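Side-chain contacts in exocyst complex component EXO70 (Saccharomyces cerevisiae, PDB 2B1E), which helps assemble the exocyst complex, which tethers secretory vesicles to the sites of exocytosis: residues 19-22 / 23-27; 83-86 / 87-91; 148-151 / 152-156; 196-199 / 200-204. All coordinates share one frame; numbering follows the deposited sequence.

Contact 1: residues 19-22 / 23-27; sequences ANEA and SKYEI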
loop_
_atom_site.group_PDB
_atom_site.type_symbol
_atom_site.label_atom_id
_atom_site.label_comp_id
_atom_site.label_asym_id
_atom_site.label_seq_id
_atom_site.Cartn_x
_atom_site.Cartn_y
_atom_site.Cartn_z
ATOM N N ALA A 19 9.227 35.744 -64.909
ATOM C CA ALA A 19 9.805 36.638 -63.917
ATOM C C ALA A 19 8.722 37.607 -63.469
ATOM O O ALA A 19 8.528 37.829 -62.276
ATOM C CB ALA A 19 10.984 37.400 -64.524
ATOM N N ASN A 20 7.999 38.175 -64.431
ATOM C CA ASN A 20 6.929 39.110 -64.091
ATOM C C ASN A 20 5.912 38.431 -63.173
ATOM O O ASN A 20 5.506 39.004 -62.163
ATOM C CB ASN A 20 6.233 39.617 -65.358
ATOM C CG ASN A 20 5.181 40.667 -65.057
ATOM O OD1 ASN A 20 5.480 41.709 -64.471
ATOM N ND2 ASN A 20 3.944 40.399 -65.451
ATOM N N GLU A 21 5.500 37.215 -63.521
ATOM C CA GLU A 21 4.544 36.468 -62.701
ATOM C C GLU A 21 5.085 36.265 -61.292
ATOM O O GLU A 21 4.372 36.458 -60.311
ATOM C CB GLU A 21 4.251 35.098 -63.317
ATOM C CG GLU A 21 3.564 35.162 -64.657
ATOM C CD GLU A 21 2.158 35.698 -64.540
ATOM O OE1 GLU A 21 1.367 35.103 -63.777
ATOM O OE2 GLU A 21 1.845 36.708 -65.206
ATOM N N ALA A 22 6.345 35.857 -61.191
ATOM C CA ALA A 22 6.954 35.649 -59.884
ATOM C C ALA A 22 6.954 36.941 -59.074
ATOM O O ALA A 22 6.721 36.912 -57.860
ATOM C CB ALA A 22 8.369 35.138 -60.037
ATOM N N SER A 23 7.217 38.065 -59.743
ATOM C CA SER A 23 7.249 39.374 -59.086
ATOM C C SER A 23 5.895 39.704 -58.483
ATOM O O SER A 23 5.803 40.257 -57.379
ATOM C CB SER A 23 7.634 40.475 -60.078
ATOM O OG SER A 23 9.017 40.439 -60.385
ATOM N N LYS A 24 4.841 39.359 -59.210
ATOM C CA LYS A 24 3.497 39.614 -58.727
ATOM C C LYS A 24 3.204 38.744 -57.510
ATOM O O LYS A 24 2.562 39.190 -56.556
ATOM C CB LYS A 24 2.478 39.368 -59.847
ATOM C CG LYS A 24 2.638 40.352 -61.016
ATOM C CD LYS A 24 1.467 40.311 -61.991
ATOM C CE LYS A 24 1.444 39.012 -62.789
ATOM N NZ LYS A 24 0.276 38.928 -63.714
ATOM N N TYR A 25 3.693 37.505 -57.524
ATOM C CA TYR A 25 3.450 36.618 -56.398
ATOM C C TYR A 25 4.200 37.105 -55.167
ATOM O O TYR A 25 3.717 36.957 -54.038
ATOM C CB TYR A 25 3.870 35.178 -56.723
ATOM C CG TYR A 25 3.011 34.514 -57.770
ATOM C CD1 TYR A 25 1.623 34.581 -57.702
ATOM C CD2 TYR A 25 3.588 33.818 -58.831
ATOM C CE1 TYR A 25 0.822 33.976 -58.671
ATOM C CE2 TYR A 25 2.797 33.203 -59.807
ATOM C CZ TYR A 25 1.417 33.289 -59.721
ATOM O OH TYR A 25 0.636 32.697 -60.685
ATOM N N GLU A 26 5.385 37.673 -55.369
ATOM C CA GLU A 26 6.140 38.164 -54.224
ATOM C C GLU A 26 5.419 39.334 -53.558
ATOM O O GLU A 26 5.439 39.474 -52.335
ATOM C CB GLU A 26 7.547 38.606 -54.615
ATOM C CG GLU A 26 8.341 39.083 -53.394
ATOM C CD GLU A 26 9.842 39.121 -53.612
ATOM O OE1 GLU A 26 10.588 39.220 -52.607
ATOM O OE2 GLU A 26 10.281 39.060 -54.777
ATOM N N ILE A 27 4.794 40.179 -54.368
ATOM C CA ILE A 27 4.071 41.324 -53.833
ATOM C C ILE A 27 2.934 40.816 -52.955
ATOM O O ILE A 27 2.686 41.335 -51.860
ATOM C CB ILE A 27 3.544 42.222 -54.987
ATOM C CG1 ILE A 27 4.736 42.927 -55.647
ATOM C CG2 ILE A 27 2.523 43.233 -54.454
ATOM C CD1 ILE A 27 4.405 43.757 -56.880
HETATM O O HOH W 1 2.152 32.596 -63.061
#
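E21 and K24, one helical turn apart on helix 15-30, lie side by side and point the same way, joined by a salt bridge of 3.1 Å from K24 NZ to E21 OE2. E21 keeps CG beside its backbone N and bends at chi2 (-68°), which swings the carboxylate along the helix surface. The lysine runs out extended at chi2 and kinks at chi3 (-70°), dropping CE and NZ beside the acid. NZ comes from above the carboxylate plane, 40° out of it, and CE follows close behind, 3.4 Å from E21 OE2. N20 flanks the pair, its ND2 3.9 Å from K24 CE. The other oxygen of E21 is linked to Y25 through a water, which donates to E21 OE1 (2.7 Å) and also hydrogen-bonds Y25 OH (2.8 Å), bridging carboxylate and phenol, whose planes stand almost perpendicular. The ring carbon Y25 CD2 lies 3.1 Å from E21 O, in an oblique approach; the same oxygen accepts Y25 N. The ring leans on V44, K47 and L48 of helix 38-56, while A22 faces L75 of helix 66-94. E21 thus divides its charge between an ammonium group on one oxygen and a water on the other; this should fix the rotation of the carboxylate and probably helps hold it ionised at this partly exposed surface of the helical bundle.

Contact 2: residues 83-86 / 87-91; sequences EAQL and RVYFI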
loop_
_atom_site.group_PDB
_atom_site.type_symbol
_atom_site.label_atom_id
_atom_site.label_comp_id
_atom_site.label_asym_id
_atom_site.label_seq_id
_atom_site.Cartn_x
_atom_site.Cartn_y
_atom_site.Cartn_z
ATOM N N GLU A 83 8.593 30.111 -46.587
ATOM C CA GLU A 83 8.460 28.944 -45.729
ATOM C C GLU A 83 8.975 29.254 -44.321
ATOM O O GLU A 83 8.450 28.738 -43.339
ATOM C CB GLU A 83 9.189 27.739 -46.354
ATOM C CG GLU A 83 8.389 27.150 -47.524
ATOM C CD GLU A 83 9.101 26.035 -48.296
ATOM O OE1 GLU A 83 8.430 25.364 -49.102
ATOM O OE2 GLU A 83 10.312 25.835 -48.119
ATOM N N ALA A 84 9.985 30.116 -44.220
ATOM C CA ALA A 84 10.517 30.478 -42.911
ATOM C C ALA A 84 9.419 31.230 -42.149
ATOM O O ALA A 84 9.287 31.099 -40.936
ATOM C CB ALA A 84 11.769 31.350 -43.069
ATOM N N GLN A 85 8.622 32.001 -42.876
ATOM C CA GLN A 85 7.524 32.752 -42.272
ATOM C C GLN A 85 6.438 31.799 -41.771
ATOM O O GLN A 85 5.794 32.052 -40.743
ATOM C CB GLN A 85 6.946 33.734 -43.297
ATOM C CG GLN A 85 5.704 34.479 -42.835
ATOM C CD GLN A 85 5.897 35.211 -41.521
ATOM O OE1 GLN A 85 6.880 35.942 -41.336
ATOM N NE2 GLN A 85 4.955 35.029 -40.599
ATOM N N LEU A 86 6.240 30.704 -42.506
ATOM C CA LEU A 86 5.264 29.696 -42.127
ATOM C C LEU A 86 5.668 29.056 -40.806
ATOM O O LEU A 86 4.819 28.740 -39.977
ATOM C CB LEU A 86 5.149 28.630 -43.219
ATOM C CG LEU A 86 4.343 29.106 -44.432
ATOM C CD1 LEU A 86 4.479 28.101 -45.561
ATOM C CD2 LEU A 86 2.885 29.287 -44.036
ATOM N N ARG A 87 6.971 28.874 -40.613
ATOM C CA ARG A 87 7.466 28.289 -39.378
ATOM C C ARG A 87 7.289 29.255 -38.217
ATOM O O ARG A 87 6.886 28.849 -37.135
ATOM C CB ARG A 87 8.940 27.914 -39.508
ATOM C CG ARG A 87 9.191 26.771 -40.467
ATOM C CD ARG A 87 10.654 26.340 -40.463
ATOM N NE ARG A 87 10.938 25.600 -41.683
ATOM C CZ ARG A 87 11.465 26.139 -42.777
ATOM N NH1 ARG A 87 11.788 27.426 -42.802
ATOM N NH2 ARG A 87 11.636 25.393 -43.861
ATOM N N VAL A 88 7.616 30.526 -38.438
ATOM C CA VAL A 88 7.459 31.548 -37.399
ATOM C C VAL A 88 5.994 31.587 -36.952
ATOM O O VAL A 88 5.675 31.616 -35.757
ATOM C CB VAL A 88 7.843 32.967 -37.938
ATOM C CG1 VAL A 88 7.465 34.034 -36.910
ATOM C CG2 VAL A 88 9.330 33.027 -38.229
ATOM N N TYR A 89 5.107 31.586 -37.933
ATOM C CA TYR A 89 3.669 31.632 -37.690
ATOM C C TYR A 89 3.203 30.392 -36.919
ATOM O O TYR A 89 2.361 30.482 -36.021
ATOM C CB TYR A 89 2.935 31.710 -39.031
ATOM C CG TYR A 89 1.497 32.161 -38.936
ATOM C CD1 TYR A 89 1.178 33.512 -38.839
ATOM C CD2 TYR A 89 0.454 31.237 -38.981
ATOM C CE1 TYR A 89 -0.148 33.939 -38.798
ATOM C CE2 TYR A 89 -0.864 31.644 -38.942
ATOM C CZ TYR A 89 -1.161 33.001 -38.853
ATOM O OH TYR A 89 -2.466 33.410 -38.855
ATOM N N PHE A 90 3.739 29.237 -37.306
ATOM C CA PHE A 90 3.424 27.955 -36.677
ATOM C C PHE A 90 3.816 27.992 -35.193
ATOM O O PHE A 90 3.018 27.673 -34.304
ATOM C CB PHE A 90 4.207 26.848 -37.400
ATOM C CG PHE A 90 3.874 25.438 -36.952
ATOM C CD1 PHE A 90 2.674 24.827 -37.323
ATOM C CD2 PHE A 90 4.804 24.692 -36.223
ATOM C CE1 PHE A 90 2.412 23.487 -36.981
ATOM C CE2 PHE A 90 4.552 23.356 -35.874
ATOM C CZ PHE A 90 3.353 22.756 -36.257
ATOM N N ILE A 91 5.057 28.382 -34.945
ATOM C CA ILE A 91 5.605 28.467 -33.596
ATOM C C ILE A 91 4.840 29.498 -32.760
ATOM O O ILE A 91 4.622 29.320 -31.560
ATOM C CB ILE A 91 7.105 28.852 -33.663
ATOM C CG1 ILE A 91 7.910 27.696 -34.285
ATOM C CG2 ILE A 91 7.631 29.156 -32.284
ATOM C CD1 ILE A 91 9.369 28.047 -34.604
HETATM O O HOH W 2 12.507 25.953 -46.412
#
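R87 keeps CG beside its backbone N (chi1 -68°) and runs extended from CG to NE, and this lays the side chain back along helix 66-94 toward E83 and A84, a turn earlier. A final turn at chi4 (96°) sets the guanidinium with one face over E83 O, the oxygen that also accepts R87 N at 3.1 Å. NH1 rests against the backbone of A84, 3.3 Å from A84 CA, with A84 CB slightly farther off. NH2 reaches the acid through solvent: a water in the guanidinium plane accepts from R87 NH2 at 2.8 Å and donates to E83 OE2, also at 2.8 Å. Direct contact is missing, since E83 OE2 and R87 NH2 stay 4.5 Å apart and the oxygen lies well out of the guanidinium plane. Both groups have further partners, E135 forming a salt bridge with R87 NH2 and Y129 a hydrogen bond with E83 OE1. On another side of the helix the Q85 chain bends at chi2 and brings NE2 to 4.2 Å from Y89 CB, crossing the tyrosine obliquely; Y89 OH is hydrogen-bonded to N34. L86 and F90 carry the packing between helices, L86 against helix 38-56 and F90 against helices 117-132 and 136-155. The pairing of E83 and R87 is therefore electrostatic and water-mediated: the arginine, directly paired with E135, probably stabilises the negative charge of E83 at a distance, and the water, with E135 and Y129, probably helps set how the two groups stand to each other.

Contact 3: residues 148-151 / 152-156; sequences SKLI and LKCMA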
loop_
_atom_site.group_PDB
_atom_site.type_symbol
_atom_site.label_atom_id
_atom_site.label_comp_id
_atom_site.label_asym_id
_atom_site.label_seq_id
_atom_site.Cartn_x
_atom_site.Cartn_y
_atom_site.Cartn_z
ATOM N N SER A 148 6.794 20.209 -25.677
ATOM C CA SER A 148 7.465 19.696 -24.491
ATOM C C SER A 148 8.082 20.817 -23.654
ATOM O O SER A 148 8.189 20.696 -22.436
ATOM C CB SER A 148 8.526 18.645 -24.865
ATOM O OG SER A 148 9.508 19.177 -25.726
ATOM N N LYS A 149 8.472 21.915 -24.291
ATOM C CA LYS A 149 9.043 23.023 -23.538
ATOM C C LYS A 149 7.954 23.694 -22.704
ATOM O O LYS A 149 8.150 23.976 -21.522
ATOM C CB LYS A 149 9.698 24.044 -24.474
ATOM C CG LYS A 149 10.990 23.547 -25.112
ATOM C CD LYS A 149 11.775 24.670 -25.786
ATOM C CE LYS A 149 11.008 25.318 -26.937
ATOM N NZ LYS A 149 9.869 26.171 -26.470
ATOM N N LEU A 150 6.801 23.925 -23.323
ATOM C CA LEU A 150 5.674 24.558 -22.657
ATOM C C LEU A 150 5.237 23.741 -21.433
ATOM O O LEU A 150 5.124 24.270 -20.323
ATOM C CB LEU A 150 4.501 24.675 -23.629
ATOM C CG LEU A 150 3.368 25.681 -23.371
ATOM C CD1 LEU A 150 2.136 25.231 -24.140
ATOM C CD2 LEU A 150 3.042 25.789 -21.893
ATOM N N ILE A 151 4.991 22.453 -21.647
ATOM C CA ILE A 151 4.545 21.565 -20.577
ATOM C C ILE A 151 5.563 21.447 -19.447
ATOM O O ILE A 151 5.197 21.433 -18.271
ATOM C CB ILE A 151 4.235 20.159 -21.130
ATOM C CG1 ILE A 151 3.133 20.263 -22.187
ATOM C CG2 ILE A 151 3.799 19.227 -19.991
ATOM C CD1 ILE A 151 2.840 18.962 -22.913
ATOM N N LEU A 152 6.840 21.355 -19.794
ATOM C CA LEU A 152 7.868 21.255 -18.769
ATOM C C LEU A 152 7.850 22.490 -17.861
ATOM O O LEU A 152 8.091 22.386 -16.655
ATOM C CB LEU A 152 9.239 21.077 -19.415
ATOM C CG LEU A 152 9.466 19.690 -20.030
ATOM C CD1 LEU A 152 10.781 19.674 -20.793
ATOM C CD2 LEU A 152 9.467 18.626 -18.924
ATOM N N LYS A 153 7.549 23.650 -18.443
ATOM C CA LYS A 153 7.485 24.899 -17.685
ATOM C C LYS A 153 6.281 24.885 -16.746
ATOM O O LYS A 153 6.319 25.465 -15.663
ATOM C CB LYS A 153 7.384 26.096 -18.635
ATOM C CG LYS A 153 8.683 26.441 -19.356
ATOM C CD LYS A 153 8.440 27.479 -20.444
ATOM C CE LYS A 153 9.738 27.924 -21.102
ATOM N NZ LYS A 153 10.581 28.723 -20.175
ATOM N N CYS A 154 5.208 24.227 -17.169
ATOM C CA CYS A 154 4.012 24.133 -16.341
ATOM C C CYS A 154 4.292 23.210 -15.166
ATOM O O CYS A 154 4.001 23.540 -14.018
ATOM C CB CYS A 154 2.842 23.576 -17.149
ATOM S SG CYS A 154 2.279 24.656 -18.469
ATOM N N MET A 155 4.866 22.051 -15.463
ATOM C CA MET A 155 5.183 21.083 -14.426
ATOM C C MET A 155 6.241 21.633 -13.473
ATOM O O MET A 155 6.404 21.135 -12.354
ATOM C CB MET A 155 5.674 19.777 -15.056
ATOM C CG MET A 155 4.637 19.072 -15.931
ATOM S SD MET A 155 3.142 18.568 -15.049
ATOM C CE MET A 155 3.832 17.383 -13.914
ATOM N N ALA A 156 6.960 22.658 -13.921
ATOM C CA ALA A 156 7.998 23.275 -13.105
ATOM C C ALA A 156 7.395 23.895 -11.847
ATOM O O ALA A 156 8.057 23.993 -10.818
ATOM C CB ALA A 156 8.729 24.339 -13.914
#
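L150 and C154 meet on the buried side of helix 136-155, part of the rod of helical bundles that EXO70 builds, where L150 CD2 lies 3.7 Å from C154 SG. The leucine holds CG away from its backbone N (chi1 -160°), and from there the CD2 branch leans forward along the helix to the sulfur. Next to this pair, I151 and M155 run side by side in the same direction, I151 CG2 standing 4.1 Å from M155 CG. M155 then folds at both chi2 and chi3, carrying its sulfur and methyl away from I151. Helix 180-201 covers this side: F190 touches both C154 and M155, and E194 packs on I151. F100 and I97, in loops, cover C154 and L150 in turn. The backbone here is well bonded, M155 N donating to I151 O at 2.9 Å with a nearly straight N-H (171°).

The two lysines form the looser, solvent side. K149 and K153 are exposed, and their NZ atoms remain 6.8 Å apart; K149 NZ turns back to a salt bridge with E146, while the K153 aliphatic chain rests on the preceding turn, CG 3.3 Å from K149 O. L152 is the exception: though also exposed, it touches L220 of helix 209-233 and packs closely on its own helix. Its backbone N donates to S148 O at 3.0 Å from above the carbonyl plane, and its side chain presses on the same oxygen, with L152 CG only 2.9 Å from S148 O.

Contact 4: residues 196-199 / 200-204; sequences SLVD and DLYSQ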
loop_
_atom_site.group_PDB
_atom_site.type_symbol
_atom_site.label_atom_id
_atom_site.label_comp_id
_atom_site.label_asym_id
_atom_site.label_seq_id
_atom_site.Cartn_x
_atom_site.Cartn_y
_atom_site.Cartn_z
ATOM N N SER A 196 -5.181 14.251 -27.129
ATOM C CA SER A 196 -6.266 14.899 -27.866
ATOM C C SER A 196 -5.672 15.796 -28.955
ATOM O O SER A 196 -6.184 15.850 -30.071
ATOM C CB SER A 196 -7.146 15.744 -26.929
ATOM O OG SER A 196 -7.731 14.956 -25.911
ATOM N N LEU A 197 -4.585 16.488 -28.623
ATOM C CA LEU A 197 -3.923 17.383 -29.573
ATOM C C LEU A 197 -3.433 16.637 -30.803
ATOM O O LEU A 197 -3.761 17.009 -31.930
ATOM C CB LEU A 197 -2.736 18.096 -28.918
ATOM C CG LEU A 197 -2.051 19.140 -29.816
ATOM C CD1 LEU A 197 -3.044 20.243 -30.152
ATOM C CD2 LEU A 197 -0.837 19.730 -29.121
ATOM N N VAL A 198 -2.643 15.586 -30.596
ATOM C CA VAL A 198 -2.140 14.821 -31.728
ATOM C C VAL A 198 -3.310 14.268 -32.541
ATOM O O VAL A 198 -3.279 14.289 -33.768
ATOM C CB VAL A 198 -1.226 13.653 -31.271
ATOM C CG1 VAL A 198 -0.949 12.725 -32.444
ATOM C CG2 VAL A 198 0.091 14.206 -30.732
ATOM N N ASP A 199 -4.337 13.766 -31.863
ATOM C CA ASP A 199 -5.498 13.238 -32.569
ATOM C C ASP A 199 -6.181 14.361 -33.348
ATOM O O ASP A 199 -6.703 14.135 -34.439
ATOM C CB ASP A 199 -6.501 12.618 -31.593
ATOM C CG ASP A 199 -6.071 11.246 -31.108
ATOM O OD1 ASP A 199 -5.074 10.713 -31.643
ATOM O OD2 ASP A 199 -6.733 10.704 -30.199
ATOM N N ASP A 200 -6.178 15.569 -32.786
ATOM C CA ASP A 200 -6.811 16.702 -33.459
ATOM C C ASP A 200 -5.986 17.211 -34.640
ATOM O O ASP A 200 -6.534 17.637 -35.654
ATOM C CB ASP A 200 -7.024 17.884 -32.489
ATOM C CG ASP A 200 -8.299 17.758 -31.657
ATOM O OD1 ASP A 200 -9.163 16.908 -31.966
ATOM O OD2 ASP A 200 -8.441 18.540 -30.691
ATOM N N LEU A 201 -4.670 17.153 -34.508
ATOM C CA LEU A 201 -3.774 17.679 -35.534
ATOM C C LEU A 201 -3.532 16.851 -36.790
ATOM O O LEU A 201 -3.252 17.410 -37.847
ATOM C CB LEU A 201 -2.423 18.014 -34.899
ATOM C CG LEU A 201 -2.395 19.174 -33.891
ATOM C CD1 LEU A 201 -0.987 19.351 -33.352
ATOM C CD2 LEU A 201 -2.860 20.466 -34.578
ATOM N N TYR A 202 -3.638 15.533 -36.684
ATOM C CA TYR A 202 -3.379 14.666 -37.838
ATOM C C TYR A 202 -4.611 13.907 -38.282
ATOM O O TYR A 202 -5.652 13.965 -37.630
ATOM C CB TYR A 202 -2.291 13.650 -37.484
ATOM C CG TYR A 202 -0.936 14.262 -37.254
ATOM C CD1 TYR A 202 -0.081 14.514 -38.317
ATOM C CD2 TYR A 202 -0.508 14.588 -35.971
ATOM C CE1 TYR A 202 1.171 15.075 -38.109
ATOM C CE2 TYR A 202 0.742 15.149 -35.755
ATOM C CZ TYR A 202 1.574 15.390 -36.828
ATOM O OH TYR A 202 2.811 15.949 -36.623
ATOM N N SER A 203 -4.479 13.195 -39.397
ATOM C CA SER A 203 -5.569 12.380 -39.903
ATOM C C SER A 203 -5.678 11.219 -38.922
ATOM O O SER A 203 -4.727 10.921 -38.198
ATOM C CB SER A 203 -5.263 11.879 -41.320
ATOM O OG SER A 203 -5.239 12.966 -42.233
ATOM N N GLN A 204 -6.834 10.571 -38.898
ATOM C CA GLN A 204 -7.096 9.471 -37.970
ATOM C C GLN A 204 -6.073 8.332 -37.893
ATOM O O GLN A 204 -5.761 7.849 -36.803
ATOM C CB GLN A 204 -8.492 8.898 -38.261
ATOM C CG GLN A 204 -8.911 7.729 -37.375
ATOM C CD GLN A 204 -10.404 7.428 -37.476
ATOM O OE1 GLN A 204 -10.892 6.444 -36.915
ATOM N NE2 GLN A 204 -11.135 8.282 -38.189
#
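L197 O takes the backbone N-H of L201 at 2.7 Å, approached nearly head-on (C=O...N angle 165°), in the closing turn of helix 180-201, one of the helices in the helical-bundle rod of EXO70. The next carbonyl serves two donors: V198 O accepts Y202 N at 3.2 Å and, weakly, L201 N. Y202 is the first residue beyond helical phi/psi; its N-H still bonds back to V198 O, and the chain then turns off into a loop.

The side chains of L197 and L201 cross at an angle. L197 holds CG opposite its backbone N (chi1 -175°), and L201 CD1 comes against that branch point, 3.7 Å from L197 CG; L201 CG meanwhile sits over the carbonyl, 3.2 Å from L197 O. L120 of helix 117-132 packs on L197, and L123 of the same helix on L201, while L143 of helix 136-155 also meets L201. A step along, V198 and Y202 cross in similar fashion and both reach K209 and V212 of helix 209-233.

Both acidic side chains are held by partners outside the segments. D199 OD1 forms a salt bridge with K209 NZ, D200 OD2 is hydrogen-bonded to Y114 OH, and the two carboxylates keep well apart. D200 lays its CG 3.3 Å from S196 O, beside the N-H that this oxygen accepts. At the helix end the tyrosine ring turns its edge to the last turn: V198 O lies in the ring plane, 3.6 Å from Y202 CD2, and V198 CG1 is 4.0 Å from the same carbon.

In the fold
From the N terminus the four contacts follow in series, each a local contact of one continuous stretch; none closes a loop, and none nests in or crosses another. Contact 1 lies inside helix 15-30 and contact 2 inside helix 66-94; their centres are 21 Å apart, and both helices pack on helix 38-56 between them in sequence. Contact 3 lies toward the C-terminal part of helix 136-155, and contact 4 runs from the next helix, 180-201, into the loop after it, with centres again 21 Å apart. Contacts 2 and 4 both lean on helix 117-132. F90 of contact 2 and L201 of contact 4 also reach helix 136-155, which helices 66-94 and 180-201 thus share.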